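Local atomic coordinates of hydrogenase (NiFe) small subunit HydA (Allochromatium vinosum, PDB entry 3MYR), a protein that probably relays electrons through its iron–sulfur clusters as the small subunit of a heterodimeric [NiFe] hydrogenase that oxidises hydrogen. Residues A[68-73]-A[99-104]; A[74-79]-A[130-135]; A[146-151]-A[231-236]. One frame throughout, in Å; residues are numbered along the deposited sequence.

Contacts 1 and 2 sit about 13 Å apart, centre to centre, and use successive parts of strand 69-77 in the flavodoxin-like domain. Their segments alternate along the chain, 68-73 and 74-79 coming before 99-104 and 130-135, and they touch where V72 CG1 lies 4.0 Å from V132 CG2. Contact 3 comes later in the chain, its centre about 24 Å from either of theirs and across the chain's centre. It joins the loop that ligates the proximal [4Fe-4S] cluster to the indole beside the [3Fe-4S] cluster, in the C-terminal part of the subunit, while contacts 1 and 2 build the domain's sheet away from that relay.

Contact 1 (A[68-73]-A[99-104]); sequences YLVIVD and ETVEHA
The ring of Y68 has A104 on one face and T100 and V70 at its edge. A104 CA stands 3.9 Å from the ring centroid, 20° off the normal, a CH-pi contact displaced toward the rim. Near the ring plane lie V70 CG2 and the carbonyl oxygen of T100, while H103 O approaches obliquely, 3.5 Å from Y68 CE2. With chi1 at 61°, CG of Y68 is set between the backbone N and the carbonyl carbon, which turns the ring toward segment 99-104. Y68 OH donates to T100 O at 2.6 Å, tilted somewhat from the carbonyl plane, which gives this buried main-chain acceptor a partner. A type I turn runs from V101 to A104, closed by A104 N bonding to V101 O, and T100 keeps its own hydroxyl occupied with I96 O. Beside the ring, V70 CG2 packs on A104 CB at 3.7 Å and, slightly farther off, on the methyl of T100. V70 CG1 meets V101 CG1 more loosely, at 4.3 Å. Strand 69-77, helix 93-101 and strand 106-110 form a beta-alpha-beta crossover, and this contact packs the C-terminal part of the helix against the first strand. Helix 50-63 flanks it through M61 on Y68 and R57 on T100, and strand 69-77 runs between strands 106-110 and 5-10, parallel to both.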
loop_
_atom_site.group_PDB
_atom_site.type_symbol
_atom_site.label_atom_id
_atom_site.label_comp_id
_atom_site.label_asym_id
_atom_site.label_seq_id
_atom_site.Cartn_x
_atom_site.Cartn_y
_atom_site.Cartn_z
ATOM N N TYR A 68 -7.597 6.060 -27.718
ATOM C CA TYR A 68 -7.528 5.913 -26.251
ATOM C C TYR A 68 -6.202 6.441 -25.651
ATOM O O TYR A 68 -5.167 6.455 -26.302
ATOM C CB TYR A 68 -7.874 4.485 -25.830
ATOM C CG TYR A 68 -6.911 3.457 -26.421
ATOM C CD1 TYR A 68 -5.719 3.133 -25.767
ATOM C CD2 TYR A 68 -7.187 2.833 -27.640
ATOM C CE1 TYR A 68 -4.835 2.166 -26.332
ATOM C CE2 TYR A 68 -6.329 1.868 -28.210
ATOM C CZ TYR A 68 -5.165 1.552 -27.558
ATOM O OH TYR A 68 -4.323 0.639 -28.138
ATOM N N LEU A 69 -6.236 6.824 -24.388
ATOM C CA LEU A 69 -5.047 7.208 -23.677
ATOM C C LEU A 69 -4.538 6.015 -22.845
ATOM O O LEU A 69 -5.335 5.317 -22.206
ATOM C CB LEU A 69 -5.511 8.281 -22.706
ATOM C CG LEU A 69 -4.643 9.409 -22.206
ATOM C CD1 LEU A 69 -4.873 9.554 -20.725
ATOM C CD2 LEU A 69 -3.135 9.454 -22.580
ATOM N N VAL A 70 -3.227 5.775 -22.833
ATOM C CA VAL A 70 -2.686 4.746 -21.978
ATOM C C VAL A 70 -1.931 5.507 -20.858
ATOM O O VAL A 70 -1.179 6.447 -21.142
ATOM C CB VAL A 70 -1.725 3.796 -22.762
ATOM C CG1 VAL A 70 -1.070 2.765 -21.850
ATOM C CG2 VAL A 70 -2.523 3.075 -23.828
ATOM N N ILE A 71 -2.198 5.173 -19.600
ATOM C CA ILE A 71 -1.330 5.642 -18.498
ATOM C C ILE A 71 -0.547 4.429 -17.987
ATOM O O ILE A 71 -1.124 3.300 -17.887
ATOM C CB ILE A 71 -2.184 6.250 -17.397
ATOM C CG1 ILE A 71 -2.991 7.435 -18.029
ATOM C CG2 ILE A 71 -1.289 6.705 -16.237
ATOM C CD1 ILE A 71 -3.915 8.155 -17.070
ATOM N N VAL A 72 0.778 4.584 -17.826
ATOM C CA VAL A 72 1.593 3.432 -17.357
ATOM C C VAL A 72 2.216 3.854 -16.031
ATOM O O VAL A 72 2.818 4.941 -15.921
ATOM C CB VAL A 72 2.776 3.117 -18.268
ATOM C CG1 VAL A 72 3.608 1.958 -17.698
ATOM C CG2 VAL A 72 2.337 2.839 -19.661
ATOM N N ASP A 73 2.120 2.955 -15.069
ATOM C CA ASP A 73 2.646 3.082 -13.729
ATOM C C ASP A 73 3.732 1.967 -13.628
ATOM O O ASP A 73 3.415 0.798 -13.866
ATOM C CB ASP A 73 1.486 2.724 -12.747
ATOM C CG ASP A 73 1.804 3.137 -11.390
ATOM O OD1 ASP A 73 2.937 3.642 -11.273
ATOM O OD2 ASP A 73 1.033 2.935 -10.433
ATOM N N GLU A 99 1.824 -4.064 -27.113
ATOM C CA GLU A 99 0.543 -4.323 -27.788
ATOM C C GLU A 99 -0.526 -3.226 -27.400
ATOM O O GLU A 99 -1.286 -2.798 -28.244
ATOM C CB GLU A 99 0.085 -5.745 -27.466
ATOM C CG GLU A 99 -1.420 -5.914 -27.315
ATOM C CD GLU A 99 -1.842 -7.249 -26.623
ATOM O OE1 GLU A 99 -1.609 -8.316 -27.245
ATOM O OE2 GLU A 99 -2.397 -7.231 -25.483
ATOM N N THR A 100 -0.519 -2.709 -26.168
ATOM C CA THR A 100 -1.527 -1.762 -25.769
ATOM C C THR A 100 -1.221 -0.344 -26.299
ATOM O O THR A 100 -2.137 0.384 -26.703
ATOM C CB THR A 100 -1.595 -1.719 -24.250
ATOM O OG1 THR A 100 -1.767 -3.060 -23.785
ATOM C CG2 THR A 100 -2.745 -0.901 -23.774
ATOM N N VAL A 101 0.051 0.043 -26.372
ATOM C CA VAL A 101 0.359 1.396 -26.861
ATOM C C VAL A 101 0.251 1.458 -28.397
ATOM O O VAL A 101 0.158 2.535 -28.937
ATOM C CB VAL A 101 1.733 1.967 -26.406
ATOM C CG1 VAL A 101 1.883 1.887 -24.878
ATOM C CG2 VAL A 101 2.890 1.229 -27.101
ATOM N N GLU A 102 0.273 0.334 -29.097
ATOM C CA GLU A 102 0.356 0.386 -30.573
ATOM C C GLU A 102 -0.700 1.320 -31.212
ATOM O O GLU A 102 -0.374 2.140 -32.027
ATOM C CB GLU A 102 0.238 -0.993 -31.227
ATOM C CG GLU A 102 0.582 -0.865 -32.739
ATOM C CD GLU A 102 0.570 -2.180 -33.461
ATOM O OE1 GLU A 102 1.088 -2.201 -34.604
ATOM O OE2 GLU A 102 0.038 -3.186 -32.911
ATOM N N HIS A 103 -1.920 1.294 -30.721
ATOM C CA HIS A 103 -2.968 2.165 -31.277
ATOM C C HIS A 103 -3.479 3.231 -30.336
ATOM O O HIS A 103 -4.578 3.738 -30.553
ATOM C CB HIS A 103 -4.130 1.262 -31.745
ATOM C CG HIS A 103 -3.722 0.323 -32.855
ATOM N ND1 HIS A 103 -3.250 0.783 -34.080
ATOM C CD2 HIS A 103 -3.594 -1.029 -32.882
ATOM C CE1 HIS A 103 -2.899 -0.253 -34.831
ATOM N NE2 HIS A 103 -3.127 -1.364 -34.139
ATOM N N ALA A 104 -2.704 3.572 -29.289
ATOM C CA ALA A 104 -3.086 4.692 -28.397
ATOM C C ALA A 104 -2.987 6.041 -29.117
ATOM O O ALA A 104 -2.112 6.189 -29.966
ATOM C CB ALA A 104 -2.188 4.712 -27.123
#

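Contact 2 (A[74-79]-A[130-135]); sequences GSIPGP and MSVMDL
I76 and M130 form an antiparallel hydrogen-bonded pair that adds the short strand 129-130 to the otherwise parallel sheet of the flavodoxin-like domain. Their two bonds differ in form. I76 N reaches M130 O at 3.0 Å, nearly straight and in the carbonyl plane. The return bond from M130 N to I76 O is shorter, 2.7 Å, but bent to 147°, with the donor above the carbonyl plane. The tight part gathers round I76. Its CD1 runs to V132 CG2 at 3.9 Å, and its CB takes L135 CD2 at 3.8 Å, the I76 and L135 side chains sliding past each other in opposite directions. L97 of helix 93-101 touches both I76 and L135, while V107 and A109 of strand 106-110 and V141 of strand 141-144 close around V132. Nearby, S75 OG bonds to Q12 OE1, and the S75 side chain comes about 4 Å from that of the cluster ligand C113, nearest atoms. Toward solvent the contact thins to P79 CD on L135 CD1, with P79 itself exposed. S131 N-caps helix 132-135, its OG accepting a weak bond from D134 N. The sulfur of M130, SD, rests 3.9 Å from G78 CA; a CB on G78 would clash with that sulfur.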
loop_
_atom_site.group_PDB
_atom_site.type_symbol
_atom_site.label_atom_id
_atom_site.label_comp_id
_atom_site.label_asym_id
_atom_site.label_seq_id
_atom_site.Cartn_x
_atom_site.Cartn_y
_atom_site.Cartn_z
ATOM N N GLY A 74 4.965 2.279 -13.165
ATOM C CA GLY A 74 6.009 1.225 -12.968
ATOM C C GLY A 74 6.930 1.081 -14.164
ATOM O O GLY A 74 6.553 1.377 -15.293
ATOM N N SER A 75 8.125 0.566 -13.928
ATOM C CA SER A 75 9.079 0.232 -14.982
ATOM C C SER A 75 8.691 -1.106 -15.596
ATOM O O SER A 75 7.780 -1.781 -15.128
ATOM C CB SER A 75 10.519 0.203 -14.411
ATOM O OG SER A 75 10.540 -0.801 -13.389
ATOM N N ILE A 76 9.299 -1.413 -16.726
ATOM C CA ILE A 76 9.023 -2.637 -17.460
ATOM C C ILE A 76 10.355 -3.388 -17.675
ATOM O O ILE A 76 11.321 -2.793 -18.192
ATOM C CB ILE A 76 8.486 -2.244 -18.848
ATOM C CG1 ILE A 76 7.209 -1.347 -18.669
ATOM C CG2 ILE A 76 8.157 -3.497 -19.704
ATOM C CD1 ILE A 76 7.485 0.219 -18.813
ATOM N N PRO A 77 10.401 -4.698 -17.364
ATOM C CA PRO A 77 11.632 -5.415 -17.720
ATOM C C PRO A 77 11.700 -5.464 -19.210
ATOM O O PRO A 77 10.730 -5.888 -19.884
ATOM C CB PRO A 77 11.419 -6.823 -17.139
ATOM C CG PRO A 77 10.334 -6.632 -16.035
ATOM C CD PRO A 77 9.447 -5.521 -16.581
ATOM N N GLY A 78 12.837 -5.024 -19.738
ATOM C CA GLY A 78 12.986 -4.868 -21.178
ATOM C C GLY A 78 13.004 -6.190 -21.940
ATOM O O GLY A 78 13.107 -7.277 -21.341
ATOM N N PRO A 79 12.962 -6.104 -23.275
ATOM C CA PRO A 79 12.788 -7.362 -24.059
ATOM C C PRO A 79 14.049 -8.258 -23.964
ATOM O O PRO A 79 13.962 -9.417 -24.235
ATOM C CB PRO A 79 12.568 -6.857 -25.513
ATOM C CG PRO A 79 13.265 -5.483 -25.531
ATOM C CD PRO A 79 13.005 -4.905 -24.139
ATOM N N MET A 130 13.240 -1.036 -17.582
ATOM C CA MET A 130 13.450 0.120 -18.478
ATOM C C MET A 130 12.237 1.048 -18.362
ATOM O O MET A 130 11.210 0.628 -17.855
ATOM C CB MET A 130 13.536 -0.426 -19.932
ATOM C CG MET A 130 14.879 -1.278 -20.052
ATOM S SD MET A 130 15.308 -1.720 -21.711
ATOM C CE MET A 130 15.324 -0.143 -22.569
ATOM N N SER A 131 12.350 2.256 -18.918
ATOM C CA SER A 131 11.307 3.287 -18.851
ATOM C C SER A 131 10.458 3.180 -20.122
ATOM O O SER A 131 10.871 2.553 -21.114
ATOM C CB SER A 131 11.971 4.691 -18.868
ATOM O OG SER A 131 12.659 4.916 -20.122
ATOM N N VAL A 132 9.310 3.828 -20.099
ATOM C CA VAL A 132 8.414 3.884 -21.254
ATOM C C VAL A 132 9.045 4.524 -22.494
ATOM O O VAL A 132 9.070 3.889 -23.539
ATOM C CB VAL A 132 7.109 4.631 -20.835
ATOM C CG1 VAL A 132 6.219 4.905 -22.067
ATOM C CG2 VAL A 132 6.420 3.814 -19.782
ATOM N N MET A 133 9.656 5.718 -22.343
ATOM C CA MET A 133 10.227 6.455 -23.486
ATOM C C MET A 133 11.384 5.691 -24.157
ATOM O O MET A 133 11.583 5.766 -25.359
ATOM C CB MET A 133 10.683 7.851 -23.028
ATOM C CG MET A 133 11.897 7.818 -22.090
ATOM S SD MET A 133 12.337 9.418 -21.297
ATOM C CE MET A 133 13.315 10.168 -22.604
ATOM N N ASP A 134 12.129 4.904 -23.387
ATOM C CA ASP A 134 13.139 4.024 -23.989
ATOM C C ASP A 134 12.547 2.888 -24.816
ATOM O O ASP A 134 13.117 2.465 -25.810
ATOM C CB ASP A 134 14.091 3.439 -22.923
ATOM C CG ASP A 134 15.105 4.498 -22.396
ATOM O OD1 ASP A 134 15.084 5.676 -22.838
ATOM O OD2 ASP A 134 15.842 4.164 -21.475
ATOM N N LEU A 135 11.395 2.407 -24.422
ATOM C CA LEU A 135 10.764 1.287 -25.126
ATOM C C LEU A 135 9.735 1.664 -26.178
ATOM O O LEU A 135 9.429 0.860 -27.098
ATOM C CB LEU A 135 10.057 0.425 -24.122
ATOM C CG LEU A 135 10.831 -0.629 -23.310
ATOM C CD1 LEU A 135 12.198 -1.203 -23.689
ATOM C CD2 LEU A 135 10.339 -0.906 -21.886
#

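Contact 3 (A[146-151]-A[231-236]); sequences GCPPIP and MKWNDG. With SF4 (iron/sulfur cluster), chain I; F3S (Fe3-s4 cluster), chain K.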
loop_
_atom_site.group_PDB
_atom_site.type_symbol
_atom_site.label_atom_id
_atom_site.label_comp_id
_atom_site.label_asym_id
_atom_site.label_seq_id
_atom_site.Cartn_x
_atom_site.Cartn_y
_atom_site.Cartn_z
ATOM N N GLY A 146 8.203 11.904 -10.282
ATOM C CA GLY A 146 7.863 12.076 -8.845
ATOM C C GLY A 146 7.599 10.697 -8.260
ATOM O O GLY A 146 7.215 9.801 -8.972
ATOM N N CYS A 147 7.774 10.523 -6.959
ATOM C CA CYS A 147 7.713 9.188 -6.375
ATOM C C CYS A 147 6.860 9.294 -5.091
ATOM O O CYS A 147 7.384 9.383 -3.960
ATOM C CB CYS A 147 9.167 8.736 -6.077
ATOM S SG CYS A 147 9.210 6.984 -5.658
ATOM N N PRO A 148 5.536 9.458 -5.248
ATOM C CA PRO A 148 4.832 9.564 -6.551
ATOM C C PRO A 148 4.741 11.069 -6.902
ATOM O O PRO A 148 5.167 11.913 -6.103
ATOM C CB PRO A 148 3.445 8.989 -6.248
ATOM C CG PRO A 148 3.206 9.370 -4.737
ATOM C CD PRO A 148 4.606 9.451 -4.096
ATOM N N PRO A 149 4.281 11.400 -8.107
ATOM C CA PRO A 149 4.000 12.776 -8.482
ATOM C C PRO A 149 2.916 13.306 -7.532
ATOM O O PRO A 149 2.095 12.551 -6.998
ATOM C CB PRO A 149 3.364 12.631 -9.939
ATOM C CG PRO A 149 3.874 11.208 -10.421
ATOM C CD PRO A 149 3.803 10.432 -9.123
ATOM N N ILE A 150 2.852 14.610 -7.440
ATOM C CA ILE A 150 1.767 15.306 -6.722
ATOM C C ILE A 150 0.377 14.973 -7.250
ATOM O O ILE A 150 0.136 15.021 -8.435
ATOM C CB ILE A 150 1.997 16.795 -6.787
ATOM C CG1 ILE A 150 3.371 17.118 -6.102
ATOM C CG2 ILE A 150 0.904 17.564 -5.975
ATOM C CD1 ILE A 150 3.871 18.640 -6.462
ATOM N N PRO A 151 -0.597 14.771 -6.341
ATOM C CA PRO A 151 -1.891 14.255 -6.864
ATOM C C PRO A 151 -2.469 15.204 -7.886
ATOM O O PRO A 151 -2.961 14.724 -8.930
ATOM C CB PRO A 151 -2.791 14.270 -5.616
ATOM C CG PRO A 151 -1.791 13.863 -4.483
ATOM C CD PRO A 151 -0.436 14.550 -4.898
ATOM N N MET A 231 2.964 24.439 -5.510
ATOM C CA MET A 231 1.640 23.841 -5.381
ATOM C C MET A 231 1.539 23.152 -4.017
ATOM O O MET A 231 0.483 23.145 -3.389
ATOM C CB MET A 231 1.443 22.786 -6.512
ATOM C CG MET A 231 0.081 22.122 -6.417
ATOM S SD MET A 231 -0.070 20.842 -7.681
ATOM C CE MET A 231 0.142 21.854 -9.237
ATOM N N LYS A 232 2.646 22.544 -3.548
ATOM C CA LYS A 232 2.620 21.722 -2.295
ATOM C C LYS A 232 1.762 20.479 -2.458
ATOM O O LYS A 232 1.210 20.278 -3.548
ATOM C CB LYS A 232 2.127 22.531 -1.088
ATOM C CG LYS A 232 2.976 23.789 -0.845
ATOM C CD LYS A 232 2.689 24.267 0.577
ATOM C CE LYS A 232 3.436 25.620 0.800
ATOM N NZ LYS A 232 3.125 26.192 2.189
ATOM N N TRP A 233 1.686 19.640 -1.396
ATOM C CA TRP A 233 1.074 18.346 -1.459
ATOM C C TRP A 233 -0.244 18.257 -0.745
ATOM O O TRP A 233 -0.413 18.868 0.299
ATOM C CB TRP A 233 1.986 17.340 -0.761
ATOM C CG TRP A 233 3.004 16.838 -1.705
ATOM C CD1 TRP A 233 4.216 17.467 -2.117
ATOM C CD2 TRP A 233 2.915 15.597 -2.375
ATOM N NE1 TRP A 233 4.880 16.597 -3.023
ATOM C CE2 TRP A 233 4.127 15.423 -3.120
ATOM C CE3 TRP A 233 2.000 14.497 -2.269
ATOM C CZ2 TRP A 233 4.343 14.280 -3.928
ATOM C CZ3 TRP A 233 2.253 13.313 -3.062
ATOM C CH2 TRP A 233 3.430 13.220 -3.856
ATOM N N ASN A 234 -1.157 17.431 -1.249
ATOM C CA ASN A 234 -2.397 17.084 -0.504
ATOM C C ASN A 234 -3.280 18.275 -0.265
ATOM O O ASN A 234 -3.635 18.622 0.880
ATOM C CB ASN A 234 -2.057 16.351 0.815
ATOM C CG ASN A 234 -1.235 15.044 0.551
ATOM O OD1 ASN A 234 -0.012 14.983 0.782
ATOM N ND2 ASN A 234 -1.912 13.996 0.038
ATOM N N ASP A 235 -3.659 18.890 -1.369
ATOM C CA ASP A 235 -4.463 20.086 -1.360
ATOM C C ASP A 235 -3.775 21.243 -0.626
ATOM O O ASP A 235 -4.394 21.864 0.222
ATOM C CB ASP A 235 -5.837 19.779 -0.759
ATOM C CG ASP A 235 -6.899 20.779 -1.233
ATOM O OD1 ASP A 235 -6.565 21.547 -2.158
ATOM O OD2 ASP A 235 -7.974 20.864 -0.641
ATOM N N GLY A 236 -2.467 21.453 -0.885
ATOM C CA GLY A 236 -1.783 22.640 -0.377
ATOM C C GLY A 236 -1.445 22.531 1.137
ATOM O O GLY A 236 -1.200 23.538 1.763
HETATM FE FE1 SF4 I . 7.569 5.841 -6.722
HETATM FE FE2 SF4 I . 5.316 5.666 -8.361
HETATM FE FE3 SF4 I . 7.637 4.153 -8.910
HETATM FE FE4 SF4 I . 5.806 3.799 -6.574
HETATM S S1 SF4 I . 5.416 3.363 -8.933
HETATM S S2 SF4 I . 8.036 3.610 -6.762
HETATM S S3 SF4 I . 5.464 5.991 -6.049
HETATM S S4 SF4 I . 7.473 6.405 -8.907
HETATM FE FE1 F3S K . 11.690 16.586 -3.519
HETATM FE FE3 F3S K . 10.084 14.592 -4.326
HETATM FE FE4 F3S K . 9.072 16.978 -4.071
HETATM S S1 F3S K . 11.691 14.439 -2.748
HETATM S S2 F3S K . 10.232 17.957 -2.512
HETATM S S3 F3S K . 10.680 16.411 -5.535
HETATM S S4 F3S K . 8.071 15.117 -3.555
#
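The carbonyl oxygen of C147 is gripped by two donors of the large subunit, R59 NH2 and K211 NZ of that chain, and one residue on, P148 O faces the indole edge of W233, near the ring plane and 3.1 Å from W233 CH2. P149 O, a hydrogen-bond acceptor for S20 OG, approaches the same CH2 obliquely. No hydrogen bond joins the two segments, and the rest is mostly apolar packing. I150 covers one face of the indole: its CG1 is 3.7 Å from the centroid of the five-membered ring and 26° off its normal, a CH-pi contact. With chi1 at -61°, CG1 is anti to the carbonyl carbon of I150, and CG2, anti to the backbone N, packs against M231 SD at 3.8 Å. P151 crosses the indole at about a right angle, P151 CD to W233 CZ3 at 3.5 Å, at the start of helix 151-164. An alanine in place of W233 would probably open a gap between the proline-rich loop and S4 of the [3Fe-4S] cluster, leaving I150 CG1 without its aromatic face. The loop itself holds the proximal [4Fe-4S] cluster. C147 SG binds its iron FE1 at 2.3 Å, and past the cis peptide that follows, P148 CB rests 3.6 Å from its inorganic sulfur S3. N212 of the large subunit accepts from N234 ND2. W233 NE1 lies 3.6 Å from S4 of the [3Fe-4S] cluster. Because the loop that ligates the proximal cluster packs directly on the indole beside the medial [3Fe-4S] one, the contact is likely to help hold the two clusters in relation, as suits the electron relay of this family.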